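Local coordinates for trans-4-hydroxy-L-proline dehydratase (Clostridioides difficile 70-100-2010, PDB 6VXC), which uses a glycyl radical to dehydrate trans-4-hydroxy-L-proline to (S)-1-pyrroline-5-carboxylate, a step in the anaerobic degradation of 4-hydroxyproline, at residues H271-Y276 with N310-R315; V379-L384 with P406-K411; T579-A584 with S678-L683. All blocks are in the same frame, centred on the assembly; numbering follows the deposited sequence.

How the interactions relate
From the N terminus, interaction 1 comes first. It closes a connection of 33 residues, mostly helix, and sets the loop that leads into helix 276-293 against helix 305-318. Interaction 2 follows with a shorter connection that includes strand 396-401; it pairs helices 378-390 and 407-418. Interaction 3 closes the longest connection and joins helix 575-591 to the loop after helix 667-673. The three lie in series, so none nests in or crosses another. Interactions 1 and 2 touch, with Y313 CB 3.8 Å from V379 CG2. Interaction 3 stands apart: its centre is about 55 Å from that of interaction 1, on the opposite side of the chain's centre.

Interaction 1: residues H271-Y276 with N310-R315; sequences HKPETY and NPFYER
F312 packs its side chain against P273, T275 and Y276, where the loop after helix 252-267 turns into the N terminus of helix 276-293. F312 and Y276 bury the most surface in this loop-on-helix contact, and Y313 adds a third aromatic group. The F312 side chain lies along the incoming loop. Its CB rests on the start of the new helix, 3.6 Å from Y276 CA. Farther along the ring, CD1 meets the backbone of T275. The oxygens of P273 and E274 come in at the ring edge, near its plane; P273 O is 3.6 Å from F312 CE1. At the far end the proline ring touches F312 CZ with its CG.

The Y276 ring reaches past F312 to the next residue of helix 305-318. Y276 CG is anti to the backbone N (chi1 175°), which swings its ring toward Y313. The two side chains lie side by side and point the same way. Y276 CD2 lies 3.9 Å from Y313 CB. The Y276 hydroxyl is hydrogen-bonded to A327 O, and both tyrosines pack on helix 324-339.

T275 is the N-cap of helix 276-293, with its OG1 hydrogen-bonded to Q278 N. Y276 N is hydrogen-bonded to D316 of helix 305-318, so that helix also supplies an acceptor at this N terminus.

The one polar link between the segments runs through a water. The water donates to E274 O at 2.9 Å and accepts from R315 NE at 2.7 Å. The same guanidinium sets NH2 over one face of the F312 ring, offset toward the rim, 3.4 Å above its plane.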
loop_
_atom_site.group_PDB
_atom_site.type_symbol
_atom_site.label_atom_id
_atom_site.label_comp_id
_atom_site.label_asym_id
_atom_site.label_seq_id
_atom_site.Cartn_x
_atom_site.Cartn_y
_atom_site.Cartn_z
ATOM N N HIS A 271 18.415 15.815 17.287
ATOM C CA HIS A 271 17.730 17.070 17.564
ATOM C C HIS A 271 16.701 17.364 16.476
ATOM O O HIS A 271 16.772 16.828 15.371
ATOM C CB HIS A 271 18.713 18.239 17.642
ATOM C CG HIS A 271 19.844 18.012 18.590
ATOM N ND1 HIS A 271 21.060 17.507 18.187
ATOM C CD2 HIS A 271 19.936 18.189 19.926
ATOM C CE1 HIS A 271 21.864 17.412 19.232
ATOM N NE2 HIS A 271 21.205 17.814 20.301
ATOM N N LYS A 272 15.761 18.244 16.793
ATOM C CA LYS A 272 14.754 18.615 15.815
ATOM C C LYS A 272 15.427 19.298 14.624
ATOM O O LYS A 272 16.456 19.964 14.775
ATOM C CB LYS A 272 13.694 19.542 16.417
ATOM C CG LYS A 272 14.094 21.001 16.611
ATOM C CD LYS A 272 12.877 21.863 16.972
ATOM C CE LYS A 272 13.261 23.278 17.421
ATOM N NZ LYS A 272 13.749 23.332 18.826
ATOM N N PRO A 273 14.897 19.105 13.420
ATOM C CA PRO A 273 15.491 19.761 12.246
ATOM C C PRO A 273 15.332 21.272 12.331
ATOM O O PRO A 273 14.319 21.779 12.807
ATOM C CB PRO A 273 14.695 19.173 11.071
ATOM C CG PRO A 273 13.387 18.793 11.674
ATOM C CD PRO A 273 13.703 18.314 13.075
ATOM N N GLU A 274 16.364 21.990 11.889
ATOM C CA GLU A 274 16.336 23.446 11.859
ATOM C C GLU A 274 16.205 24.019 10.452
ATOM O O GLU A 274 15.804 25.174 10.311
ATOM C CB GLU A 274 17.614 24.014 12.494
ATOM C CG GLU A 274 17.845 23.581 13.936
ATOM C CD GLU A 274 16.856 24.194 14.910
ATOM O OE1 GLU A 274 16.182 25.179 14.535
ATOM O OE2 GLU A 274 16.737 23.683 16.047
ATOM N N THR A 275 16.534 23.246 9.423
ATOM C CA THR A 275 16.511 23.701 8.042
ATOM C C THR A 275 15.729 22.708 7.184
ATOM O O THR A 275 15.501 21.563 7.576
ATOM C CB THR A 275 17.929 23.857 7.487
ATOM O OG1 THR A 275 18.509 22.561 7.324
ATOM C CG2 THR A 275 18.823 24.693 8.455
ATOM N N TYR A 276 15.330 23.173 5.994
ATOM C CA TYR A 276 14.642 22.335 5.015
ATOM C C TYR A 276 15.458 21.091 4.684
ATOM O O TYR A 276 14.919 19.981 4.606
ATOM C CB TYR A 276 14.375 23.183 3.770
ATOM C CG TYR A 276 13.766 22.554 2.533
ATOM C CD1 TYR A 276 14.551 21.854 1.633
ATOM C CD2 TYR A 276 12.422 22.763 2.214
ATOM C CE1 TYR A 276 14.016 21.337 0.487
ATOM C CE2 TYR A 276 11.875 22.253 1.060
ATOM C CZ TYR A 276 12.685 21.541 0.195
ATOM O OH TYR A 276 12.189 21.020 -0.962
ATOM N N ASN A 310 6.937 23.341 3.888
ATOM C CA ASN A 310 6.749 24.738 3.502
ATOM C C ASN A 310 7.241 25.729 4.551
ATOM O O ASN A 310 7.844 26.739 4.157
ATOM C CB ASN A 310 5.281 25.014 3.158
ATOM C CG ASN A 310 5.100 26.373 2.482
ATOM O OD1 ASN A 310 5.647 26.624 1.405
ATOM N ND2 ASN A 310 4.350 27.260 3.124
ATOM N N PRO A 311 7.015 25.534 5.856
ATOM C CA PRO A 311 7.598 26.477 6.829
ATOM C C PRO A 311 9.114 26.552 6.745
ATOM O O PRO A 311 9.684 27.651 6.791
ATOM C CB PRO A 311 7.110 25.928 8.184
ATOM C CG PRO A 311 5.836 25.201 7.845
ATOM C CD PRO A 311 6.091 24.575 6.493
ATOM N N PHE A 312 9.782 25.411 6.575
ATOM C CA PHE A 312 11.227 25.406 6.407
ATOM C C PHE A 312 11.630 26.121 5.124
ATOM O O PHE A 312 12.570 26.927 5.123
ATOM C CB PHE A 312 11.736 23.960 6.387
ATOM C CG PHE A 312 11.584 23.225 7.707
ATOM C CD1 PHE A 312 12.471 23.436 8.741
ATOM C CD2 PHE A 312 10.530 22.366 7.910
ATOM C CE1 PHE A 312 12.336 22.768 9.935
ATOM C CE2 PHE A 312 10.372 21.698 9.108
ATOM C CZ PHE A 312 11.275 21.898 10.122
ATOM N N TYR A 313 10.912 25.856 4.032
ATOM C CA TYR A 313 11.225 26.495 2.760
ATOM C C TYR A 313 11.163 28.009 2.898
ATOM O O TYR A 313 12.126 28.712 2.587
ATOM C CB TYR A 313 10.251 26.014 1.675
ATOM C CG TYR A 313 10.513 26.610 0.309
ATOM C CD1 TYR A 313 11.599 26.186 -0.448
ATOM C CD2 TYR A 313 9.659 27.561 -0.241
ATOM C CE1 TYR A 313 11.851 26.709 -1.696
ATOM C CE2 TYR A 313 9.900 28.098 -1.505
ATOM C CZ TYR A 313 11.000 27.664 -2.218
ATOM O OH TYR A 313 11.252 28.178 -3.453
ATOM N N GLU A 314 10.040 28.517 3.406
ATOM C CA GLU A 314 9.854 29.956 3.533
ATOM C C GLU A 314 10.915 30.567 4.438
ATOM O O GLU A 314 11.512 31.598 4.108
ATOM C CB GLU A 314 8.445 30.242 4.051
ATOM C CG GLU A 314 7.358 29.896 3.044
ATOM C CD GLU A 314 5.983 30.359 3.476
ATOM O OE1 GLU A 314 5.846 30.809 4.622
ATOM O OE2 GLU A 314 5.028 30.266 2.673
ATOM N N ARG A 315 11.177 29.929 5.579
ATOM C CA ARG A 315 12.195 30.423 6.498
ATOM C C ARG A 315 13.574 30.411 5.839
ATOM O O ARG A 315 14.307 31.407 5.884
ATOM C CB ARG A 315 12.159 29.568 7.774
ATOM C CG ARG A 315 12.839 30.103 9.004
ATOM C CD ARG A 315 12.223 29.466 10.303
ATOM N NE ARG A 315 12.030 28.010 10.202
ATOM C CZ ARG A 315 10.883 27.361 10.419
ATOM N NH1 ARG A 315 9.778 28.012 10.773
ATOM N NH2 ARG A 315 10.835 26.044 10.297
HETATM O O HOH W 1 13.817 26.583 8.797
#

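Interaction 2: residues V379-L384 with P406-K411; sequences VSYIIL and PQKFLK
F409 bridges two neighbouring, nearly parallel helices and meets S380, Y381 and L384. The helices belong to consecutive beta-alpha-beta crossovers: helix 378-390 joins strands 362-366 and 396-401, and helix 407-418 joins 396-401 to 426-428. The three strands are parallel neighbours in the mixed five-stranded sheet. The short helical segments run at 16° to each other, with axes 11.4 Å apart at closest approach.

F409 CG is anti to the backbone N (chi1 -180°), which carries the ring across toward helix 378-390. Contact begins at CB, 3.5 Å from Y381 OH. Next along the ring, CD1 stands over one face of the Y381 ring, 3.9 Å above its plane and offset toward the rim. It also meets L384 CD1. CE1 comes nearer to L384, 3.6 Å from its CD1, and also touches S380 CB. CZ, at the tip, meets L384 CD1 more loosely.

The two aromatic rings form a T-shaped pair. The edge of F409 faces the flat side of Y381, with planes at 77° and centroids 5.7 Å apart. V399 of strand 396-401 touches both L384 and F409, so the sheet backs this contact. The S380 hydroxyl is hydrogen-bonded to D306 of helix 305-318.

K408 approaches Y381 from the opposite face. Its methylene chain passes the tyrosine hydroxyl, and extension beyond CG carries the amine above the ring. The cation-pi approach is long and at most weakly attractive: K408 NZ is 5.2 Å from the Y381 ring centroid.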
loop_
_atom_site.group_PDB
_atom_site.type_symbol
_atom_site.label_atom_id
_atom_site.label_comp_id
_atom_site.label_asym_id
_atom_site.label_seq_id
_atom_site.Cartn_x
_atom_site.Cartn_y
_atom_site.Cartn_z
ATOM N N VAL A 379 6.026 24.616 -2.288
ATOM C CA VAL A 379 6.609 23.277 -2.264
ATOM C C VAL A 379 5.743 22.317 -3.059
ATOM O O VAL A 379 6.261 21.400 -3.696
ATOM C CB VAL A 379 6.824 22.756 -0.816
ATOM C CG1 VAL A 379 7.400 21.345 -0.865
ATOM C CG2 VAL A 379 7.782 23.663 -0.013
ATOM N N SER A 380 4.421 22.507 -3.033
ATOM C CA SER A 380 3.526 21.655 -3.815
ATOM C C SER A 380 3.916 21.658 -5.282
ATOM O O SER A 380 3.936 20.608 -5.939
ATOM C CB SER A 380 2.066 22.107 -3.673
ATOM O OG SER A 380 1.700 22.375 -2.343
ATOM N N TYR A 381 4.192 22.843 -5.822
ATOM C CA TYR A 381 4.565 22.931 -7.224
ATOM C C TYR A 381 5.957 22.373 -7.467
ATOM O O TYR A 381 6.203 21.782 -8.521
ATOM C CB TYR A 381 4.448 24.377 -7.712
ATOM C CG TYR A 381 3.022 24.780 -7.964
ATOM C CD1 TYR A 381 2.333 24.269 -9.058
ATOM C CD2 TYR A 381 2.360 25.660 -7.113
ATOM C CE1 TYR A 381 1.023 24.621 -9.319
ATOM C CE2 TYR A 381 1.041 26.021 -7.355
ATOM C CZ TYR A 381 0.377 25.496 -8.464
ATOM O OH TYR A 381 -0.925 25.858 -8.715
ATOM N N ILE A 382 6.871 22.532 -6.500
ATOM C CA ILE A 382 8.180 21.905 -6.622
ATOM C C ILE A 382 8.037 20.381 -6.701
ATOM O O ILE A 382 8.673 19.733 -7.535
ATOM C CB ILE A 382 9.105 22.344 -5.470
ATOM C CG1 ILE A 382 9.325 23.863 -5.472
ATOM C CG2 ILE A 382 10.448 21.680 -5.593
ATOM C CD1 ILE A 382 10.089 24.379 -4.232
ATOM N N ILE A 383 7.191 19.789 -5.849
ATOM C CA ILE A 383 7.002 18.333 -5.883
ATOM C C ILE A 383 6.470 17.880 -7.243
ATOM O O ILE A 383 6.939 16.886 -7.811
ATOM C CB ILE A 383 6.073 17.893 -4.737
ATOM C CG1 ILE A 383 6.794 18.088 -3.392
ATOM C CG2 ILE A 383 5.595 16.437 -4.945
ATOM C CD1 ILE A 383 5.898 17.981 -2.161
ATOM N N LEU A 384 5.492 18.604 -7.795
ATOM C CA LEU A 384 5.007 18.263 -9.132
ATOM C C LEU A 384 6.126 18.339 -10.169
ATOM O O LEU A 384 6.244 17.455 -11.028
ATOM C CB LEU A 384 3.835 19.164 -9.522
ATOM C CG LEU A 384 2.508 18.989 -8.781
ATOM C CD1 LEU A 384 1.401 19.752 -9.501
ATOM C CD2 LEU A 384 2.134 17.508 -8.640
ATOM N N PRO A 406 -6.717 25.397 -6.305
ATOM C CA PRO A 406 -6.706 26.206 -7.532
ATOM C C PRO A 406 -6.719 25.332 -8.777
ATOM O O PRO A 406 -6.116 24.260 -8.814
ATOM C CB PRO A 406 -5.411 27.018 -7.410
ATOM C CG PRO A 406 -5.095 26.992 -5.926
ATOM C CD PRO A 406 -5.578 25.694 -5.426
ATOM N N GLN A 407 -7.467 25.773 -9.785
ATOM C CA GLN A 407 -7.543 25.004 -11.022
ATOM C C GLN A 407 -6.170 24.835 -11.662
ATOM O O GLN A 407 -5.902 23.810 -12.289
ATOM C CB GLN A 407 -8.521 25.664 -11.996
ATOM C CG GLN A 407 -8.879 24.784 -13.191
ATOM C CD GLN A 407 -9.838 23.664 -12.837
ATOM O OE1 GLN A 407 -10.132 23.427 -11.663
ATOM N NE2 GLN A 407 -10.358 22.985 -13.861
ATOM N N LYS A 408 -5.279 25.809 -11.498
ATOM C CA LYS A 408 -3.937 25.679 -12.058
ATOM C C LYS A 408 -3.217 24.450 -11.508
ATOM O O LYS A 408 -2.507 23.753 -12.244
ATOM C CB LYS A 408 -3.120 26.939 -11.765
ATOM C CG LYS A 408 -1.655 26.842 -12.176
ATOM C CD LYS A 408 -0.875 28.130 -11.858
ATOM C CE LYS A 408 0.610 27.967 -12.149
ATOM N NZ LYS A 408 1.404 29.098 -11.611
ATOM N N PHE A 409 -3.378 24.176 -10.212
ATOM C CA PHE A 409 -2.721 23.014 -9.625
ATOM C C PHE A 409 -3.294 21.727 -10.204
ATOM O O PHE A 409 -2.553 20.834 -10.618
ATOM C CB PHE A 409 -2.868 23.041 -8.104
ATOM C CG PHE A 409 -2.214 21.867 -7.403
ATOM C CD1 PHE A 409 -0.855 21.878 -7.131
ATOM C CD2 PHE A 409 -2.960 20.759 -7.017
ATOM C CE1 PHE A 409 -0.249 20.809 -6.483
ATOM C CE2 PHE A 409 -2.352 19.676 -6.374
ATOM C CZ PHE A 409 -0.987 19.707 -6.106
ATOM N N LEU A 410 -4.621 21.626 -10.264
ATOM C CA LEU A 410 -5.230 20.437 -10.844
ATOM C C LEU A 410 -4.761 20.212 -12.283
ATOM O O LEU A 410 -4.442 19.082 -12.673
ATOM C CB LEU A 410 -6.755 20.558 -10.778
ATOM C CG LEU A 410 -7.564 19.518 -11.551
ATOM C CD1 LEU A 410 -7.262 18.086 -11.082
ATOM C CD2 LEU A 410 -9.070 19.841 -11.490
ATOM N N LYS A 411 -4.711 21.279 -13.090
ATOM C CA LYS A 411 -4.353 21.104 -14.494
ATOM C C LYS A 411 -2.896 20.687 -14.652
ATOM O O LYS A 411 -2.567 19.892 -15.536
ATOM C CB LYS A 411 -4.658 22.376 -15.288
ATOM C CG LYS A 411 -6.167 22.579 -15.515
ATOM C CD LYS A 411 -6.474 23.803 -16.369
ATOM C CE LYS A 411 -6.003 23.622 -17.810
ATOM N NZ LYS A 411 -6.515 24.728 -18.684
#

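Interaction 3: residues T579-A584 with S678-L683; sequences TDSLTA and SPNGRL
A type I beta turn, S678 to G681, docks on one side of helix 575-591. It meets D580, S581 and A584 there, and all the touching residues are buried.

S581 is at the centre. Its OG lies 3.5 Å from P679 CD and is close to S678 CB as well. N680 N donates to S581 OG in a weak bond of 3.4 Å, bent to 138° at the hydrogen. The main partner of this hydroxyl is T577 O, one turn back in the same helix. The proline ring lies alongside S581, with P679 CB near S581 O. One turn further on, the A584 methyl packs against P679 O.

N680, the third residue of the turn, faces the helix. Its CG sits between the backbone N and the carbonyl carbon (chi1 65°), which folds the amide back over the turn. N680 CB presses on D580 CB at 3.6 Å. N680 OD1 accepts from S678 OG at 2.7 Å, with the donor tilted 17° from the carbonyl plane. A weak bond from R682 N to the same oxygen closes an Asx turn. R682 NH1 in turn donates to S678 OG, so this serine is held between the asparagine and the arginine. These bonds add to the backbone bond from G681 N to S678 O that closes the beta turn.

A water joins the two segments at their polar side. It donates to D580 OD2 at 2.8 Å and accepts from N680 ND2 at 2.9 Å. The other carboxylate oxygen, D580 OD1, is hydrogen-bonded to Y625 N.

Helix 473-481 lies beside the contact, where L477 touches S581 and L481 touches P679. Other sides of helix 575-591 pack elsewhere: T579 and T583 on helix 630-647, and L582 on helices 473-481, 506-538 and 630-647.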
loop_
_atom_site.group_PDB
_atom_site.type_symbol
_atom_site.label_atom_id
_atom_site.label_comp_id
_atom_site.label_asym_id
_atom_site.label_seq_id
_atom_site.Cartn_x
_atom_site.Cartn_y
_atom_site.Cartn_z
ATOM N N THR A 579 -21.289 -7.801 -9.301
ATOM C CA THR A 579 -22.465 -7.029 -9.682
ATOM C C THR A 579 -23.031 -7.524 -11.005
ATOM O O THR A 579 -24.231 -7.797 -11.120
ATOM C CB THR A 579 -22.126 -5.536 -9.811
ATOM O OG1 THR A 579 -21.793 -4.984 -8.539
ATOM C CG2 THR A 579 -23.318 -4.802 -10.366
ATOM N N ASP A 580 -22.176 -7.620 -12.028
ATOM C CA ASP A 580 -22.661 -8.073 -13.324
ATOM C C ASP A 580 -23.143 -9.522 -13.268
ATOM O O ASP A 580 -24.080 -9.883 -13.982
ATOM C CB ASP A 580 -21.584 -7.894 -14.394
ATOM C CG ASP A 580 -21.373 -6.421 -14.796
ATOM O OD1 ASP A 580 -22.130 -5.541 -14.351
ATOM O OD2 ASP A 580 -20.439 -6.145 -15.580
ATOM N N SER A 581 -22.531 -10.359 -12.426
ATOM C CA SER A 581 -22.972 -11.753 -12.316
ATOM C C SER A 581 -24.367 -11.845 -11.707
ATOM O O SER A 581 -25.247 -12.515 -12.257
ATOM C CB SER A 581 -21.976 -12.571 -11.498
ATOM O OG SER A 581 -20.770 -12.751 -12.211
ATOM N N LEU A 582 -24.586 -11.180 -10.570
ATOM C CA LEU A 582 -25.911 -11.211 -9.953
ATOM C C LEU A 582 -26.935 -10.490 -10.818
ATOM O O LEU A 582 -28.098 -10.901 -10.882
ATOM C CB LEU A 582 -25.853 -10.603 -8.555
ATOM C CG LEU A 582 -25.345 -11.488 -7.409
ATOM C CD1 LEU A 582 -25.136 -10.666 -6.129
ATOM C CD2 LEU A 582 -26.297 -12.653 -7.149
ATOM N N THR A 583 -26.517 -9.412 -11.490
ATOM C CA THR A 583 -27.406 -8.751 -12.436
ATOM C C THR A 583 -27.796 -9.698 -13.563
ATOM O O THR A 583 -28.965 -9.762 -13.953
ATOM C CB THR A 583 -26.754 -7.478 -13.003
ATOM O OG1 THR A 583 -26.507 -6.531 -11.962
ATOM C CG2 THR A 583 -27.675 -6.823 -14.040
ATOM N N ALA A 584 -26.833 -10.460 -14.084
ATOM C CA ALA A 584 -27.153 -11.408 -15.149
ATOM C C ALA A 584 -28.173 -12.446 -14.688
ATOM O O ALA A 584 -29.063 -12.843 -15.449
ATOM C CB ALA A 584 -25.875 -12.093 -15.640
ATOM N N SER A 678 -18.031 -17.250 -14.500
ATOM C CA SER A 678 -19.046 -16.589 -13.699
ATOM C C SER A 678 -20.237 -16.189 -14.557
ATOM O O SER A 678 -20.131 -16.101 -15.788
ATOM C CB SER A 678 -18.485 -15.356 -12.963
ATOM O OG SER A 678 -17.643 -14.543 -13.756
ATOM N N PRO A 679 -21.400 -15.968 -13.928
ATOM C CA PRO A 679 -22.642 -15.734 -14.691
ATOM C C PRO A 679 -22.614 -14.515 -15.603
ATOM O O PRO A 679 -23.462 -14.419 -16.494
ATOM C CB PRO A 679 -23.699 -15.558 -13.585
ATOM C CG PRO A 679 -23.154 -16.332 -12.441
ATOM C CD PRO A 679 -21.662 -16.168 -12.495
ATOM N N ASN A 680 -21.716 -13.556 -15.391
ATOM C CA ASN A 680 -21.705 -12.380 -16.256
ATOM C C ASN A 680 -21.098 -12.660 -17.623
ATOM O O ASN A 680 -21.163 -11.792 -18.498
ATOM C CB ASN A 680 -20.939 -11.233 -15.601
ATOM C CG ASN A 680 -19.473 -11.554 -15.421
ATOM O OD1 ASN A 680 -19.114 -12.691 -15.123
ATOM N ND2 ASN A 680 -18.616 -10.562 -15.611
ATOM N N GLY A 681 -20.530 -13.846 -17.833
ATOM C CA GLY A 681 -19.876 -14.179 -19.079
ATOM C C GLY A 681 -18.365 -14.209 -19.002
ATOM O O GLY A 681 -17.725 -14.600 -19.981
ATOM N N ARG A 682 -17.777 -13.821 -17.874
ATOM C CA ARG A 682 -16.336 -13.971 -17.688
ATOM C C ARG A 682 -15.974 -15.450 -17.698
ATOM O O ARG A 682 -16.680 -16.276 -17.117
ATOM C CB ARG A 682 -15.914 -13.304 -16.372
ATOM C CG ARG A 682 -14.464 -13.492 -15.976
ATOM C CD ARG A 682 -14.241 -13.228 -14.469
ATOM N NE ARG A 682 -13.273 -14.189 -13.965
ATOM C CZ ARG A 682 -13.568 -15.446 -13.652
ATOM N NH1 ARG A 682 -14.810 -15.878 -13.771
ATOM N NH2 ARG A 682 -12.616 -16.264 -13.232
ATOM N N LEU A 683 -14.916 -15.802 -18.419
ATOM C CA LEU A 683 -14.591 -17.211 -18.546
ATOM C C LEU A 683 -13.669 -17.676 -17.421
ATOM O O LEU A 683 -13.076 -16.878 -16.687
ATOM C CB LEU A 683 -13.963 -17.506 -19.905
ATOM C CG LEU A 683 -14.832 -17.196 -21.127
ATOM C CD1 LEU A 683 -14.117 -17.627 -22.385
ATOM C CD2 LEU A 683 -16.198 -17.861 -21.035
HETATM O O HOH W 2 -19.774 -8.408 -17.153
#